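Side-chain contact in TBC1 domain family member 22A (Homo sapiens, PDB 2QFZ), which probably acts as a GTPase-activating protein for Rab GTPases through its TBC domain, forms homodimers and binds 14-3-3 proteins: residues 66-71 with 75-80. Numbering follows the deposited sequence.
Sequences YLPANV and PATLQR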
ATOM      1  N   TYR A  66       0.425   9.964 -12.005  1.00 26.53           N
ATOM      2  CA  TYR A  66       0.356  11.305 -11.397  1.00 24.56           C
ATOM      3  C   TYR A  66       1.100  12.322 -12.294  1.00 25.88           C
ATOM      4  O   TYR A  66       0.614  13.429 -12.544  1.00 25.75           O
ATOM      5  CB  TYR A  66       0.943  11.249  -9.982  1.00 22.79           C
ATOM      6  CG  TYR A  66       1.010  12.548  -9.236  1.00 21.21           C
ATOM      7  CD1 TYR A  66      -0.091  13.379  -9.152  1.00 21.76           C
ATOM      8  CD2 TYR A  66       2.192  12.942  -8.583  1.00 17.62           C
ATOM      9  CE1 TYR A  66      -0.019  14.620  -8.448  1.00 18.92           C
ATOM     10  CE2 TYR A  66       2.264  14.154  -7.869  1.00 17.63           C
ATOM     11  CZ  TYR A  66       1.145  14.990  -7.825  1.00 17.72           C
ATOM     12  OH  TYR A  66       1.175  16.173  -7.119  1.00 19.88           O
ATOM     13  N   LEU A  67       2.278  11.929 -12.764  1.00 25.74           N
ATOM     14  CA  LEU A  67       3.031  12.730 -13.662  1.00 25.94           C
ATOM     15  C   LEU A  67       3.047  12.079 -15.037  1.00 27.49           C
ATOM     16  O   LEU A  67       3.065  10.848 -15.142  1.00 26.40           O
ATOM     17  CB  LEU A  67       4.445  12.935 -13.158  1.00 27.86           C
ATOM     18  CG  LEU A  67       4.581  13.861 -11.939  1.00 31.94           C
ATOM     19  CD1 LEU A  67       6.035  14.109 -11.656  1.00 33.24           C
ATOM     20  CD2 LEU A  67       3.833  15.174 -12.105  1.00 30.55           C
ATOM     21  N   PRO A  68       3.016  12.915 -16.089  1.00 23.67           N
ATOM     22  CA  PRO A  68       3.071  12.499 -17.502  1.00 24.71           C
ATOM     23  C   PRO A  68       4.407  11.924 -17.917  1.00 21.75           C
ATOM     24  O   PRO A  68       5.446  12.306 -17.351  1.00 18.97           O
ATOM     25  CB  PRO A  68       2.775  13.796 -18.262  1.00 25.87           C
ATOM     26  CG  PRO A  68       3.072  14.894 -17.310  1.00 22.47           C
ATOM     27  CD  PRO A  68       2.875  14.370 -15.943  1.00 21.17           C
ATOM     28  N   ALA A  69       4.348  10.998 -18.878  1.00 18.67           N
ATOM     29  CA  ALA A  69       5.509  10.361 -19.484  1.00 23.54           C
ATOM     30  C   ALA A  69       6.399  11.371 -20.215  1.00 24.47           C
ATOM     31  O   ALA A  69       7.622  11.219 -20.246  1.00 25.63           O
ATOM     32  CB  ALA A  69       5.057   9.273 -20.446  1.00 24.69           C
ATOM     33  N   ASN A  70       5.777  12.395 -20.801  1.00 27.26           N
ATOM     34  CA  ASN A  70       6.518  13.449 -21.496  1.00 27.91           C
ATOM     35  C   ASN A  70       7.233  14.405 -20.523  1.00 26.71           C
ATOM     36  O   ASN A  70       6.593  15.098 -19.697  1.00 23.78           O
ATOM     37  CB  ASN A  70       5.611  14.234 -22.448  1.00 28.89           C
ATOM     38  CG  ASN A  70       6.415  15.195 -23.315  1.00 33.24           C
ATOM     39  OD1 ASN A  70       6.654  16.298 -22.912  1.00 31.32           O
ATOM     40  ND2 ASN A  70       6.945  14.708 -24.444  1.00 33.60           N
ATOM     41  N   VAL A  71       8.561  14.427 -20.604  1.00 27.82           N
ATOM     42  CA  VAL A  71       9.376  15.086 -19.577  1.00 28.34           C
ATOM     43  C   VAL A  71       9.062  16.579 -19.488  1.00 27.72           C
ATOM     44  O   VAL A  71       8.975  17.111 -18.400  1.00 24.64           O
ATOM     45  CB  VAL A  71      10.904  14.900 -19.845  1.00 32.47           C
ATOM     46  CG1 VAL A  71      11.744  15.697 -18.818  1.00 30.58           C
ATOM     47  CG2 VAL A  71      11.253  13.449 -19.813  1.00 32.86           C
ATOM     48  N   PRO A  75       6.758  19.460 -15.078  1.00 28.01           N
ATOM     49  CA  PRO A  75       6.802  20.541 -14.082  1.00 28.44           C
ATOM     50  C   PRO A  75       5.486  21.319 -13.967  1.00 26.00           C
ATOM     51  O   PRO A  75       5.047  21.599 -12.861  1.00 22.58           O
ATOM     52  CB  PRO A  75       7.936  21.456 -14.588  1.00 30.83           C
ATOM     53  CG  PRO A  75       8.697  20.640 -15.606  1.00 30.32           C
ATOM     54  CD  PRO A  75       7.738  19.670 -16.170  1.00 28.23           C
ATOM     55  N   ALA A  76       4.878  21.653 -15.106  1.00 25.75           N
ATOM     56  CA  ALA A  76       3.577  22.371 -15.136  1.00 24.16           C
ATOM     57  C   ALA A  76       2.459  21.523 -14.547  1.00 24.26           C
ATOM     58  O   ALA A  76       1.643  22.020 -13.775  1.00 25.90           O
ATOM     59  CB  ALA A  76       3.210  22.795 -16.599  1.00 25.05           C
ATOM     60  N   THR A  77       2.416  20.239 -14.912  1.00 25.05           N
ATOM     61  CA  THR A  77       1.435  19.336 -14.365  1.00 22.02           C
ATOM     62  C   THR A  77       1.543  19.181 -12.831  1.00 20.76           C
ATOM     63  O   THR A  77       0.548  19.205 -12.099  1.00 19.58           O
ATOM     64  CB  THR A  77       1.535  17.933 -15.013  1.00 25.99           C
ATOM     65  OG1 THR A  77       1.372  18.029 -16.419  1.00 32.26           O
ATOM     66  CG2 THR A  77       0.441  17.031 -14.461  1.00 25.73           C
ATOM     67  N   LEU A  78       2.755  19.006 -12.349  1.00 21.99           N
ATOM     68  CA  LEU A  78       3.002  18.910 -10.902  1.00 22.13           C
ATOM     69  C   LEU A  78       2.574  20.173 -10.188  1.00 19.14           C
ATOM     70  O   LEU A  78       1.870  20.125  -9.190  1.00 18.42           O
ATOM     71  CB  LEU A  78       4.509  18.642 -10.662  1.00 22.72           C
ATOM     72  CG  LEU A  78       4.958  18.195  -9.265  1.00 26.00           C
ATOM     73  CD1 LEU A  78       4.204  16.984  -8.848  1.00 19.56           C
ATOM     74  CD2 LEU A  78       6.467  17.926  -9.255  1.00 21.63           C
ATOM     75  N   GLN A  79       3.052  21.323 -10.641  1.00 22.09           N
ATOM     76  CA  GLN A  79       2.623  22.550 -10.016  1.00 24.04           C
ATOM     77  C   GLN A  79       1.095  22.717 -10.051  1.00 18.56           C
ATOM     78  O   GLN A  79       0.497  23.125  -9.081  1.00 21.39           O
ATOM     79  CB  GLN A  79       3.300  23.778 -10.640  1.00 28.94           C
ATOM     80  CG  GLN A  79       3.127  25.002  -9.753  1.00 35.12           C
ATOM     81  CD  GLN A  79       3.374  26.349 -10.457  1.00 42.37           C
ATOM     82  OE1 GLN A  79       2.858  26.607 -11.555  1.00 44.35           O
ATOM     83  NE2 GLN A  79       4.136  27.235  -9.786  1.00 46.27           N
ATOM     84  N   ARG A  80       0.456  22.415 -11.163  1.00 21.03           N
ATOM     85  CA  ARG A  80      -1.016  22.607 -11.209  1.00 24.83           C
ATOM     86  C   ARG A  80      -1.772  21.632 -10.293  1.00 21.22           C
ATOM     87  O   ARG A  80      -2.701  22.043  -9.610  1.00 21.87           O
ATOM     88  CB  ARG A  80      -1.522  22.581 -12.653  1.00 25.07           C
ATOM     89  CG  ARG A  80      -0.903  23.755 -13.418  1.00 31.36           C
ATOM     90  CD  ARG A  80      -1.583  24.132 -14.621  1.00 31.76           C
ATOM     91  NE  ARG A  80      -0.945  23.721 -15.865  1.00 36.86           N
ATOM     92  CZ  ARG A  80      -0.623  24.539 -16.885  1.00 30.18           C
ATOM     93  NH1 ARG A  80      -0.112  24.037 -17.986  1.00 29.24           N
ATOM     94  NH2 ARG A  80      -0.768  25.838 -16.804  1.00 34.35           N
TER
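Tyr66, Leu67 and Pro68 pack against Thr77 and Leu78 in a small, mainly apolar contact within the helical Rab-GAP TBC domain, where the first turns of helix 74-91 fold back along the loop that follows helix 56-63. Leu78 has the largest share of it. With CG anti to the backbone N (chi1 -167°), its CD1 methyl touches two loop side chains. This methyl lies 3.6 Å from Tyr66 CE2, approaching the ring obliquely, with the two side chains at roughly a right angle. It also meets Leu67 CD2 at 3.7 Å, and the same Leu67 methyl lies 3.8 Å from Leu78 CB. One residue further along the loop, Pro68 meets Thr77 tip to tip: Pro68 CD is 3.9 Å from Thr77 CG2, while Pro68 CG approaches Thr77 OG1 at 3.7 Å. The Thr77 hydroxyl is hydrogen-bonded to Arg73 O; the proline ring carbons give it only van der Waals contact. Replacing Pro68 with an alanine removes CG and CD, which would probably open a gap beside CB and CG2 of Thr77. Nearer the start of the helix, Val71 O lies 3.6 Å from Pro75 CD. Helix 56-63 backs the loop through Leu67, which touches Met58 and Leu62, whereas helix 181-200 meets the Tyr66 end, with Asp190 hydrogen-bonded to the phenol oxygen and Trp193 against its ring.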